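Local coordinates for protein probable aminotransferase (Pseudomonas aeruginosa, PDB 5YKR) that is a probable class-III aminotransferase, a pyridoxal-phosphate enzyme of the fold-type I architecture that is built from two copies of the same chain, at residues A[99-102]-A[103-107]; A[138-141]-A[142-146]; A[184-187]-A[188-191]; A[246-249]-A[250-253]; A[437-440]-A[441-445]. All coordinates share one frame; numbering follows the deposited sequence.

Contact 1. Residues A[99-102]-A[103-107]; sequences AIAR and QARRG
Through the last turn of helix 94-104 the carbonyls of A99, I100 and A101 receive the backbone N-H groups of Q103, A104 and R105, the A99 O to Q103 N bond measuring 2.9 Å and A101 O to R105 N stretching to 3.3 Å as the chain leaves by a type I beta turn from A104 to G107. Q103 braces that exit. A bend at its chi2 (62°) folds the amide back over the turn, where NE2 gives G107 O a nearly straight bond (2.8 Å, 168°), that oxygen lying in the plane of the Q103 amide. Its OE1 takes R106 NE at 3.0 Å, R106 NE standing above the plane of the Q103 amide carbonyl. With its NE tied down, R106 presents one guanidinium face to R102, whose CG sits over the centre, 4.1 Å above the plane. The two side chains run side by side, pointing the same way; even so, R102 NE and R106 NH2, two like charges, come within 4.1 Å. R105 lays its CG on A101 O and sends NH2 to a salt bridge with D98 of the second subunit. A99, I100 and Q103 pack on helix 333-346, while I100 and A101 also meet their own counterparts in the second subunit, which places this helix end at the dimer interface.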
loop_
_atom_site.group_PDB
_atom_site.type_symbol
_atom_site.label_atom_id
_atom_site.label_comp_id
_atom_site.label_asym_id
_atom_site.label_seq_id
_atom_site.Cartn_x
_atom_site.Cartn_y
_atom_site.Cartn_z
ATOM N N ALA A 99 4.607 -21.418 0.131
ATOM C CA ALA A 99 4.985 -20.643 -1.047
ATOM C C ALA A 99 5.735 -19.361 -0.630
ATOM O O ALA A 99 6.725 -18.961 -1.280
ATOM C CB ALA A 99 3.783 -20.286 -1.871
ATOM N N ILE A 100 5.269 -18.694 0.424
ATOM C CA ILE A 100 5.886 -17.488 0.961
ATOM C C ILE A 100 7.299 -17.823 1.451
ATOM O O ILE A 100 8.264 -17.128 1.129
ATOM C CB ILE A 100 5.017 -16.844 2.042
ATOM C CG1 ILE A 100 3.795 -16.199 1.406
ATOM C CG2 ILE A 100 5.809 -15.818 2.860
ATOM C CD1 ILE A 100 2.745 -15.772 2.408
ATOM N N ALA A 101 7.445 -18.873 2.230
ATOM C CA ALA A 101 8.757 -19.249 2.755
ATOM C C ALA A 101 9.734 -19.546 1.607
ATOM O O ALA A 101 10.890 -19.070 1.602
ATOM C CB ALA A 101 8.618 -20.461 3.667
ATOM N N ARG A 102 9.282 -20.343 0.650
ATOM C CA ARG A 102 10.141 -20.746 -0.479
ATOM C C ARG A 102 10.587 -19.529 -1.290
ATOM O O ARG A 102 11.786 -19.382 -1.650
ATOM C CB ARG A 102 9.421 -21.729 -1.393
ATOM C CG ARG A 102 10.128 -22.113 -2.679
ATOM C CD ARG A 102 9.400 -23.234 -3.398
ATOM N NE ARG A 102 8.000 -22.981 -3.632
ATOM C CZ ARG A 102 6.949 -23.619 -3.061
ATOM N NH1 ARG A 102 7.012 -24.609 -2.110
ATOM N NH2 ARG A 102 5.777 -23.236 -3.461
ATOM N N GLN A 103 9.640 -18.641 -1.594
ATOM C CA GLN A 103 9.999 -17.504 -2.423
ATOM C C GLN A 103 10.867 -16.521 -1.661
ATOM O O GLN A 103 11.768 -15.913 -2.242
ATOM C CB GLN A 103 8.784 -16.844 -3.043
ATOM C CG GLN A 103 9.116 -15.786 -4.094
ATOM C CD GLN A 103 9.879 -16.384 -5.282
ATOM O OE1 GLN A 103 9.562 -17.469 -5.751
ATOM N NE2 GLN A 103 10.902 -15.694 -5.734
ATOM N N ALA A 104 10.635 -16.300 -0.388
ATOM C CA ALA A 104 11.462 -15.374 0.370
ATOM C C ALA A 104 12.939 -15.782 0.277
ATOM O O ALA A 104 13.854 -14.960 0.167
ATOM C CB ALA A 104 11.001 -15.287 1.824
ATOM N N ARG A 105 13.170 -17.088 0.303
ATOM C CA ARG A 105 14.525 -17.639 0.228
ATOM C C ARG A 105 15.136 -17.619 -1.159
ATOM O O ARG A 105 16.323 -17.912 -1.305
ATOM C CB ARG A 105 14.512 -19.052 0.792
ATOM C CG ARG A 105 14.226 -19.011 2.300
ATOM C CD ARG A 105 14.339 -20.330 3.030
ATOM N NE ARG A 105 14.156 -20.132 4.483
ATOM C CZ ARG A 105 13.199 -20.647 5.232
ATOM N NH1 ARG A 105 12.238 -21.411 4.707
ATOM N NH2 ARG A 105 13.191 -20.385 6.527
ATOM N N ARG A 106 14.375 -17.190 -2.163
ATOM C CA ARG A 106 14.934 -17.043 -3.527
ATOM C C ARG A 106 14.639 -15.723 -4.192
ATOM O O ARG A 106 14.801 -15.579 -5.384
ATOM C CB ARG A 106 14.521 -18.196 -4.387
ATOM C CG ARG A 106 13.108 -18.281 -4.777
ATOM C CD ARG A 106 12.924 -19.539 -5.689
ATOM N NE ARG A 106 11.502 -19.745 -6.069
ATOM C CZ ARG A 106 10.962 -20.896 -6.486
ATOM N NH1 ARG A 106 11.673 -22.010 -6.531
ATOM N NH2 ARG A 106 9.672 -20.972 -6.820
ATOM N N GLY A 107 14.347 -14.721 -3.369
ATOM C CA GLY A 107 14.185 -13.359 -3.803
ATOM C C GLY A 107 12.754 -12.895 -3.714
ATOM O O GLY A 107 11.870 -13.372 -4.457
#

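Contact 2. Residues A[138-141]-A[142-146]; sequences SATD and ANRFV
D141 and R144 form a salt bridge in which two nitrogens share one oxygen: R144 NE and NH2 both lie 3.0 Å from D141 OD1. The guanidinium comes side-on, with OD1 close to its plane, yet both N-H groups reach the oxygen from the same face of the carboxylate, well above its plane; the two flat groups stand 72° apart. A bend at chi3 of R144 (-59°) brings NE round to this position, and NH1 carries on to S169 O of the second subunit. One turn earlier S138 is the N-cap, its OG accepting from D141 N at 3.0 Å. This capped start of helix 139-154 faces the cofactor: T140 OG1 is hydrogen-bonded to phosphate oxygen OP3 of the modified residue LLP at position 286 and to S169 N of its own chain, while N143 hands ND2 to H167 O and D259 OD2. A helix N-terminus at the phosphate is a hallmark of fold-type I pyridoxal-phosphate enzymes. Further out, D141 CB makes a CH-pi contact over the F145 ring, 4.2 Å from its centroid, and D141 O stands 3.0 Å above the ring plane, offset toward the rim. F145 CE1 in turn lies over one face of the R144 guanidinium. T140 CG2 touches R144 CG at 4.1 Å.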
loop_
_atom_site.group_PDB
_atom_site.type_symbol
_atom_site.label_atom_id
_atom_site.label_comp_id
_atom_site.label_asym_id
_atom_site.label_seq_id
_atom_site.Cartn_x
_atom_site.Cartn_y
_atom_site.Cartn_z
ATOM N N SER A 138 -2.334 -2.742 -2.092
ATOM C CA SER A 138 -3.612 -2.694 -1.306
ATOM C C SER A 138 -4.804 -2.461 -2.224
ATOM O O SER A 138 -4.678 -1.901 -3.296
ATOM C CB SER A 138 -3.572 -1.545 -0.316
ATOM O OG SER A 138 -3.588 -0.268 -0.963
ATOM N N ALA A 139 -5.977 -2.849 -1.747
ATOM C CA ALA A 139 -7.212 -2.544 -2.442
ATOM C C ALA A 139 -7.390 -1.036 -2.616
ATOM O O ALA A 139 -7.850 -0.582 -3.643
ATOM C CB ALA A 139 -8.411 -3.155 -1.751
ATOM N N THR A 140 -7.054 -0.270 -1.578
ATOM C CA THR A 140 -7.114 1.180 -1.735
ATOM C C THR A 140 -6.356 1.647 -2.968
ATOM O O THR A 140 -6.894 2.452 -3.768
ATOM C CB THR A 140 -6.521 1.880 -0.499
ATOM O OG1 THR A 140 -7.353 1.654 0.640
ATOM C CG2 THR A 140 -6.397 3.357 -0.728
ATOM N N ASP A 141 -5.134 1.169 -3.123
ATOM C CA ASP A 141 -4.329 1.639 -4.233
ATOM C C ASP A 141 -4.897 1.178 -5.571
ATOM O O ASP A 141 -4.854 1.915 -6.548
ATOM C CB ASP A 141 -2.890 1.169 -4.085
ATOM C CG ASP A 141 -2.113 1.958 -3.082
ATOM O OD1 ASP A 141 -2.639 2.938 -2.484
ATOM O OD2 ASP A 141 -0.903 1.613 -2.933
ATOM N N ALA A 142 -5.427 -0.049 -5.632
ATOM C CA ALA A 142 -6.097 -0.487 -6.836
ATOM C C ALA A 142 -7.222 0.481 -7.222
ATOM O O ALA A 142 -7.315 0.943 -8.358
ATOM C CB ALA A 142 -6.598 -1.917 -6.718
ATOM N N ASN A 143 -8.035 0.844 -6.235
ATOM C CA ASN A 143 -9.114 1.829 -6.503
ATOM C C ASN A 143 -8.554 3.187 -6.926
ATOM O O ASN A 143 -9.037 3.759 -7.909
ATOM C CB ASN A 143 -10.037 1.923 -5.289
ATOM C CG ASN A 143 -10.944 0.723 -5.134
ATOM O OD1 ASN A 143 -11.369 0.121 -6.116
ATOM N ND2 ASN A 143 -11.266 0.381 -3.892
ATOM N N ARG A 144 -7.545 3.716 -6.209
ATOM C CA ARG A 144 -6.991 5.022 -6.570
ATOM C C ARG A 144 -6.476 5.030 -7.988
ATOM O O ARG A 144 -6.655 6.003 -8.753
ATOM C CB ARG A 144 -5.762 5.377 -5.627
ATOM C CG ARG A 144 -6.143 5.591 -4.197
ATOM C CD ARG A 144 -5.048 6.259 -3.434
ATOM N NE ARG A 144 -3.741 5.606 -3.358
ATOM C CZ ARG A 144 -2.591 6.162 -3.686
ATOM N NH1 ARG A 144 -2.504 7.272 -4.348
ATOM N NH2 ARG A 144 -1.507 5.528 -3.350
ATOM N N PHE A 145 -5.757 3.961 -8.334
ATOM C CA PHE A 145 -5.052 3.922 -9.619
ATOM C C PHE A 145 -6.024 3.721 -10.777
ATOM O O PHE A 145 -5.893 4.352 -11.802
ATOM C CB PHE A 145 -3.979 2.835 -9.615
ATOM C CG PHE A 145 -2.895 3.013 -8.565
ATOM C CD1 PHE A 145 -2.691 4.211 -7.919
ATOM C CD2 PHE A 145 -2.039 1.967 -8.275
ATOM C CE1 PHE A 145 -1.708 4.345 -6.960
ATOM C CE2 PHE A 145 -1.037 2.110 -7.340
ATOM C CZ PHE A 145 -0.853 3.302 -6.681
ATOM N N VAL A 146 -7.032 2.868 -10.568
ATOM C CA VAL A 146 -8.093 2.717 -11.570
ATOM C C VAL A 146 -8.791 4.056 -11.795
ATOM O O VAL A 146 -9.080 4.432 -12.947
ATOM C CB VAL A 146 -9.065 1.604 -11.211
ATOM C CG1 VAL A 146 -10.317 1.668 -12.053
ATOM C CG2 VAL A 146 -8.364 0.249 -11.331
#

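Contact 3. Residues A[184-187]-A[188-191]; sequences VPRA and GVHP
R186 and V189 close a type II beta turn, V189 N reaching R186 O at 2.9 Å from above the carbonyl plane. V189 has CG1 opposite its backbone N (chi1 -175°), which leaves CG2 beside that nitrogen, anti to the carbonyl carbon and against R186 CB at 4.0 Å. The rest of R186 leads off: after an extended start it bends at chi3 (-43°) and carries its guanidinium to Q174 OE1 and N165 OD1, so the arginine lends the turn only its first carbon. P185 and P191 face each other across the mouth, their rings set at a slant with P185 CG 4.0 Å from P191 CB. P185 CB also lies 3.8 Å from V189 O. In H190 the imidazole has P191 CD over one face, 3.3 Å above the ring plane, and ND1 bonds to N192 N. G188, at the third position of the turn, has the positive phi (75°) that a type II turn needs there, and with no side chain it leaves the neighbouring A187 O unobstructed. That oxygen bonds to N321 of the second subunit, and H190 O to R148 of the second subunit. The turn follows strand 183-185, the second strand of a hairpin with 175-177. One backbone bond plus a few carbon contacts joins its two arms, so the turn's shape probably rests on G188, with the prolines restraining the arms on both sides of it.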
loop_
_atom_site.group_PDB
_atom_site.type_symbol
_atom_site.label_atom_id
_atom_site.label_comp_id
_atom_site.label_asym_id
_atom_site.label_seq_id
_atom_site.Cartn_x
_atom_site.Cartn_y
_atom_site.Cartn_z
ATOM N N VAL A 184 -21.356 16.098 1.735
ATOM C CA VAL A 184 -20.419 16.702 2.665
ATOM C C VAL A 184 -19.331 15.681 3.025
ATOM O O VAL A 184 -19.492 14.480 2.740
ATOM C CB VAL A 184 -21.135 17.206 3.963
ATOM C CG1 VAL A 184 -22.166 18.276 3.626
ATOM C CG2 VAL A 184 -21.717 16.104 4.792
ATOM N N PRO A 185 -18.231 16.134 3.617
ATOM C CA PRO A 185 -17.199 15.175 4.031
ATOM C C PRO A 185 -17.788 14.126 5.006
ATOM O O PRO A 185 -18.644 14.424 5.829
ATOM C CB PRO A 185 -16.178 16.045 4.718
ATOM C CG PRO A 185 -16.293 17.334 3.989
ATOM C CD PRO A 185 -17.781 17.504 3.817
ATOM N N ARG A 186 -17.327 12.880 4.884
ATOM C CA ARG A 186 -17.792 11.791 5.765
ATOM C C ARG A 186 -17.462 12.160 7.211
ATOM O O ARG A 186 -16.382 12.726 7.469
ATOM C CB ARG A 186 -17.077 10.458 5.370
ATOM C CG ARG A 186 -17.889 9.284 5.796
ATOM C CD ARG A 186 -17.287 7.974 5.637
ATOM N NE ARG A 186 -16.552 7.646 4.427
ATOM C CZ ARG A 186 -16.925 6.773 3.505
ATOM N NH1 ARG A 186 -18.188 6.442 3.366
ATOM N NH2 ARG A 186 -15.996 6.247 2.688
ATOM N N ALA A 187 -18.348 11.797 8.139
ATOM C CA ALA A 187 -18.138 12.125 9.527
ATOM C C ALA A 187 -16.807 11.549 10.007
ATOM O O ALA A 187 -16.507 10.383 9.821
ATOM C CB ALA A 187 -19.264 11.579 10.377
ATOM N N GLY A 188 -16.040 12.406 10.653
ATOM C CA GLY A 188 -14.742 12.013 11.169
ATOM C C GLY A 188 -13.629 11.870 10.151
ATOM O O GLY A 188 -12.519 11.480 10.537
ATOM N N VAL A 189 -13.889 12.200 8.888
ATOM C CA VAL A 189 -12.851 12.122 7.869
ATOM C C VAL A 189 -12.625 13.521 7.293
ATOM O O VAL A 189 -13.450 14.072 6.544
ATOM C CB VAL A 189 -13.224 11.150 6.742
ATOM C CG1 VAL A 189 -12.037 11.026 5.774
ATOM C CG2 VAL A 189 -13.646 9.764 7.296
ATOM N N HIS A 190 -11.514 14.112 7.690
ATOM C CA HIS A 190 -11.179 15.472 7.272
ATOM C C HIS A 190 -11.152 15.540 5.725
ATOM O O HIS A 190 -10.705 14.599 5.056
ATOM C CB HIS A 190 -9.790 15.817 7.803
ATOM C CG HIS A 190 -9.430 17.259 7.730
ATOM N ND1 HIS A 190 -8.950 17.841 6.586
ATOM C CD2 HIS A 190 -9.439 18.227 8.686
ATOM C CE1 HIS A 190 -8.654 19.112 6.842
ATOM N NE2 HIS A 190 -8.957 19.374 8.109
ATOM N N PRO A 191 -11.591 16.645 5.119
ATOM C CA PRO A 191 -11.556 16.682 3.657
ATOM C C PRO A 191 -10.175 16.677 3.013
ATOM O O PRO A 191 -10.033 16.453 1.842
ATOM C CB PRO A 191 -12.365 17.938 3.290
ATOM C CG PRO A 191 -12.428 18.716 4.515
ATOM C CD PRO A 191 -12.266 17.811 5.704
#

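Contact 4. Residues A[246-249]-A[250-253]; sequences RELT and RRHD
R246, E247 and L248 meet R250, R251 and H252 one turn on, where helix 241-251 ends inside the beta-alpha-beta unit made with strands 220-225 and 255-259. The ending is a Schellman motif: D253 takes positive phi (50°) as its C-prime residue, and D253 N bonds to R250 O at 3.1 Å. Before it, the helix keeps its regular bonds, R250 N to R246 O and R251 N to E247 O.

E247 and R251 form a bidentate, side-on salt bridge, with R251 NE on E247 OE2 at 2.8 Å and R251 NH2 on E247 OE1 at 3.0 Å. Both oxygens use their syn lone pairs and the groups are nearly coplanar, which fixes the rotation of each. R251 NH1 has a further salt-bridge partner in E212.

R246 and R250, by contrast, are alike in charge and stack: their guanidinium groups lie almost parallel, planes 8° and centres 4.4 Å apart, with R246 CD over the middle of the R250 group. Bends at chi2 and chi3 curl R246 back. Acidic and carbonyl oxygens at the ends probably make the pairing tolerable: the E278 carboxylate bridges R250 NH2, the E278 backbone O takes R246 NH1, and D280 bridges R246 NH2. R246 NH2 also reaches T249 OG1 at 2.9 Å, tilted from the guanidinium plane.

Among the packing contacts, L248 rests on L211, and T249 and R246 on L256. At the helix end L248 O has two donors, H252 N and H252 ND1, each 3.0 Å away and arriving from opposite faces of the carbonyl plane.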
loop_
_atom_site.group_PDB
_atom_site.type_symbol
_atom_site.label_atom_id
_atom_site.label_comp_id
_atom_site.label_asym_id
_atom_site.label_seq_id
_atom_site.Cartn_x
_atom_site.Cartn_y
_atom_site.Cartn_z
ATOM N N ARG A 246 -25.611 -1.343 -15.089
ATOM C CA ARG A 246 -24.801 -1.675 -16.257
ATOM C C ARG A 246 -25.284 -0.912 -17.486
ATOM O O ARG A 246 -24.476 -0.440 -18.262
ATOM C CB ARG A 246 -24.785 -3.185 -16.485
ATOM C CG ARG A 246 -24.062 -3.645 -17.718
ATOM C CD ARG A 246 -22.546 -3.482 -17.635
ATOM N NE ARG A 246 -22.110 -2.084 -17.772
ATOM C CZ ARG A 246 -20.854 -1.705 -17.965
ATOM N NH1 ARG A 246 -19.874 -2.609 -17.972
ATOM N NH2 ARG A 246 -20.560 -0.426 -18.145
ATOM N N GLU A 247 -26.610 -0.851 -17.672
ATOM C CA GLU A 247 -27.164 -0.160 -18.819
ATOM C C GLU A 247 -26.836 1.344 -18.812
ATOM O O GLU A 247 -26.423 1.896 -19.837
ATOM C CB GLU A 247 -28.657 -0.466 -18.976
ATOM C CG GLU A 247 -29.274 0.048 -20.293
ATOM C CD GLU A 247 -29.632 1.541 -20.294
ATOM O OE1 GLU A 247 -29.950 2.114 -19.209
ATOM O OE2 GLU A 247 -29.594 2.174 -21.364
ATOM N N LEU A 248 -27.042 2.007 -17.662
ATOM C CA LEU A 248 -26.788 3.448 -17.564
ATOM C C LEU A 248 -25.320 3.793 -17.814
ATOM O O LEU A 248 -25.022 4.761 -18.485
ATOM C CB LEU A 248 -27.206 3.956 -16.176
ATOM C CG LEU A 248 -28.722 4.134 -15.924
ATOM C CD1 LEU A 248 -29.002 4.454 -14.495
ATOM C CD2 LEU A 248 -29.229 5.226 -16.768
ATOM N N THR A 249 -24.412 2.996 -17.226
ATOM C CA THR A 249 -23.027 3.291 -17.429
ATOM C C THR A 249 -22.617 3.058 -18.890
ATOM O O THR A 249 -21.854 3.844 -19.457
ATOM C CB THR A 249 -22.116 2.504 -16.448
ATOM O OG1 THR A 249 -22.401 1.103 -16.496
ATOM C CG2 THR A 249 -22.239 3.030 -15.005
ATOM N N ARG A 250 -23.167 2.020 -19.536
ATOM C CA ARG A 250 -22.919 1.861 -20.976
ATOM C C ARG A 250 -23.412 3.044 -21.790
ATOM O O ARG A 250 -22.663 3.589 -22.634
ATOM C CB ARG A 250 -23.539 0.588 -21.491
ATOM C CG ARG A 250 -22.623 -0.546 -21.183
ATOM C CD ARG A 250 -23.296 -1.845 -21.432
ATOM N NE ARG A 250 -22.355 -2.931 -21.262
ATOM C CZ ARG A 250 -22.724 -4.198 -21.108
ATOM N NH1 ARG A 250 -24.022 -4.543 -21.059
ATOM N NH2 ARG A 250 -21.788 -5.138 -20.946
ATOM N N ARG A 251 -24.629 3.484 -21.487
ATOM C CA ARG A 251 -25.267 4.525 -22.285
ATOM C C ARG A 251 -24.510 5.840 -22.190
ATOM O O ARG A 251 -24.349 6.556 -23.172
ATOM C CB ARG A 251 -26.714 4.659 -21.857
ATOM C CG ARG A 251 -27.467 5.744 -22.633
ATOM C CD ARG A 251 -28.940 5.512 -22.741
ATOM N NE ARG A 251 -29.556 4.993 -21.531
ATOM C CZ ARG A 251 -30.007 5.690 -20.499
ATOM N NH1 ARG A 251 -29.943 7.026 -20.459
ATOM N NH2 ARG A 251 -30.552 5.022 -19.497
ATOM N N HIS A 252 -23.954 6.095 -21.007
ATOM C CA HIS A 252 -23.201 7.328 -20.760
ATOM C C HIS A 252 -21.673 7.170 -20.929
ATOM O O HIS A 252 -20.914 8.130 -20.670
ATOM C CB HIS A 252 -23.534 7.866 -19.356
ATOM C CG HIS A 252 -24.913 8.382 -19.214
ATOM N ND1 HIS A 252 -25.955 7.626 -18.740
ATOM C CD2 HIS A 252 -25.417 9.589 -19.510
ATOM C CE1 HIS A 252 -27.055 8.361 -18.756
ATOM N NE2 HIS A 252 -26.748 9.551 -19.205
ATOM N N ASP A 253 -21.219 5.992 -21.390
ATOM C CA ASP A 253 -19.790 5.680 -21.578
ATOM C C ASP A 253 -19.006 6.026 -20.303
ATOM O O ASP A 253 -17.987 6.737 -20.316
ATOM C CB ASP A 253 -19.222 6.440 -22.757
ATOM C CG ASP A 253 -17.810 6.050 -23.112
ATOM O OD1 ASP A 253 -17.522 4.863 -23.067
ATOM O OD2 ASP A 253 -16.995 6.937 -23.403
#

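Contact 5. Residues A[437-440]-A[441-445]; sequences TRAE and DVELH
At the N-terminal end of helix 439-456 the R438 guanidinium has D441 at its edge and E440 OE2 over one face, 3.5 Å above the plane and off toward the rim. At the edge, R438 NH2 points to D441 OD1 at 2.8 Å and meets its syn lone pair, while NE adds weak bonds to both carboxylate oxygens; the two planes are turned 46° from each other. The E440 contact is a long salt bridge, a matter of charge alone, since no N-H of R438 aims at OE2. R438, E440 and D441 together form a salt-bridge network. R438 is at the N-cap position, and its backbone N-H bonds to OD2 of D441, three residues on, at 2.8 Å. With that bond D441 answers both the backbone and the side chain of one residue, and its negative charge probably suits the N-terminal end of the helix. D441 CG is anti to its own carbonyl carbon (chi1 -61°), which swings the carboxylate back to the cap. Beneath, V442 and H445 pack on helix 349-372, and T437 and D441 rest on F80. T437 CG2 reaches forward to V442 CG2, 4.2 Å away.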
loop_
_atom_site.group_PDB
_atom_site.type_symbol
_atom_site.label_atom_id
_atom_site.label_comp_id
_atom_site.label_asym_id
_atom_site.label_seq_id
_atom_site.Cartn_x
_atom_site.Cartn_y
_atom_site.Cartn_z
ATOM N N THR A 437 -13.005 -23.542 9.732
ATOM C CA THR A 437 -14.131 -23.391 10.666
ATOM C C THR A 437 -14.858 -24.736 10.823
ATOM O O THR A 437 -14.997 -25.500 9.842
ATOM C CB THR A 437 -15.109 -22.301 10.202
ATOM O OG1 THR A 437 -14.337 -21.124 9.833
ATOM C CG2 THR A 437 -16.160 -22.002 11.284
ATOM N N ARG A 438 -15.228 -25.062 12.052
ATOM C CA ARG A 438 -15.929 -26.313 12.326
ATOM C C ARG A 438 -17.340 -26.018 12.824
ATOM O O ARG A 438 -17.614 -24.934 13.358
ATOM C CB ARG A 438 -15.169 -27.075 13.425
ATOM C CG ARG A 438 -13.744 -27.489 13.076
ATOM C CD ARG A 438 -12.942 -27.881 14.322
ATOM N NE ARG A 438 -13.016 -26.840 15.380
ATOM C CZ ARG A 438 -12.455 -26.892 16.595
ATOM N NH1 ARG A 438 -11.720 -27.944 16.972
ATOM N NH2 ARG A 438 -12.602 -25.856 17.432
ATOM N N ALA A 439 -18.228 -26.995 12.676
ATOM C CA ALA A 439 -19.607 -26.842 13.144
ATOM C C ALA A 439 -19.673 -26.453 14.622
ATOM O O ALA A 439 -20.463 -25.588 15.012
ATOM C CB ALA A 439 -20.366 -28.132 12.906
ATOM N N GLU A 440 -18.816 -27.037 15.446
ATOM C CA GLU A 440 -18.766 -26.670 16.865
ATOM C C GLU A 440 -18.458 -25.204 17.120
ATOM O O GLU A 440 -18.884 -24.627 18.131
ATOM C CB GLU A 440 -17.826 -27.592 17.692
ATOM C CG GLU A 440 -16.354 -27.497 17.364
ATOM C CD GLU A 440 -15.505 -28.588 18.006
ATOM O OE1 GLU A 440 -15.282 -28.505 19.245
ATOM O OE2 GLU A 440 -15.052 -29.504 17.270
ATOM N N ASP A 441 -17.671 -24.610 16.223
ATOM C CA ASP A 441 -17.288 -23.214 16.377
ATOM C C ASP A 441 -18.500 -22.317 16.117
ATOM O O ASP A 441 -18.735 -21.333 16.830
ATOM C CB ASP A 441 -16.223 -22.855 15.341
ATOM C CG ASP A 441 -14.952 -23.650 15.461
ATOM O OD1 ASP A 441 -14.631 -24.146 16.568
ATOM O OD2 ASP A 441 -14.266 -23.782 14.393
ATOM N N VAL A 442 -19.274 -22.680 15.112
ATOM C CA VAL A 442 -20.524 -21.984 14.824
ATOM C C VAL A 442 -21.511 -22.137 15.995
ATOM O O VAL A 442 -22.164 -21.153 16.398
ATOM C CB VAL A 442 -21.128 -22.480 13.512
ATOM C CG1 VAL A 442 -22.511 -21.902 13.307
ATOM C CG2 VAL A 442 -20.225 -22.137 12.352
ATOM N N GLU A 443 -21.609 -23.342 16.549
ATOM C CA GLU A 443 -22.492 -23.555 17.688
ATOM C C GLU A 443 -22.078 -22.705 18.884
ATOM O O GLU A 443 -22.946 -22.170 19.612
ATOM C CB GLU A 443 -22.539 -25.075 18.029
ATOM C CG GLU A 443 -23.213 -25.893 16.936
ATOM C CD GLU A 443 -22.840 -27.407 16.867
ATOM O OE1 GLU A 443 -22.223 -27.995 17.814
ATOM O OE2 GLU A 443 -23.185 -28.036 15.826
ATOM N N LEU A 444 -20.780 -22.568 19.107
ATOM C CA LEU A 444 -20.305 -21.723 20.213
ATOM C C LEU A 444 -20.700 -20.270 19.971
ATOM O O LEU A 444 -21.253 -19.596 20.862
ATOM C CB LEU A 444 -18.800 -21.856 20.408
ATOM C CG LEU A 444 -18.158 -20.985 21.503
ATOM C CD1 LEU A 444 -18.727 -21.336 22.889
ATOM C CD2 LEU A 444 -16.663 -21.142 21.509
ATOM N N HIS A 445 -20.412 -19.746 18.791
ATOM C CA HIS A 445 -20.903 -18.404 18.448
ATOM C C HIS A 445 -22.384 -18.244 18.764
ATOM O O HIS A 445 -22.814 -17.248 19.371
ATOM C CB HIS A 445 -20.651 -18.133 16.951
ATOM C CG HIS A 445 -21.269 -16.850 16.465
ATOM N ND1 HIS A 445 -22.557 -16.743 15.959
ATOM C CD2 HIS A 445 -20.745 -15.605 16.414
ATOM C CE1 HIS A 445 -22.803 -15.484 15.648
ATOM N NE2 HIS A 445 -21.702 -14.777 15.887
#

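Overall arrangement
All five contacts are local, four at helix ends and one round a turn. Contact 2 lies deepest, its centre 13 Å from that of the chain, and alone reaches the cofactor; contact 1 is also buried, at the dimer interface. Contacts 4 and 5 are partly buried and clear of the second subunit: contact 4 belongs to a beta-alpha-beta unit of the seven-stranded sheet whose strands 281-284 and 295-299 pack against contact 2, and contact 5 rests on helix 349-372. Contacts 2 and 5 start helices, 1 and 4 finish them. Acid-arginine pairs serve at either end; contact 4 also stacks two arginines, whereas in contact 1 R102 carbons lie over R106. Contact 3, on the surface, relies on backbone and prolines.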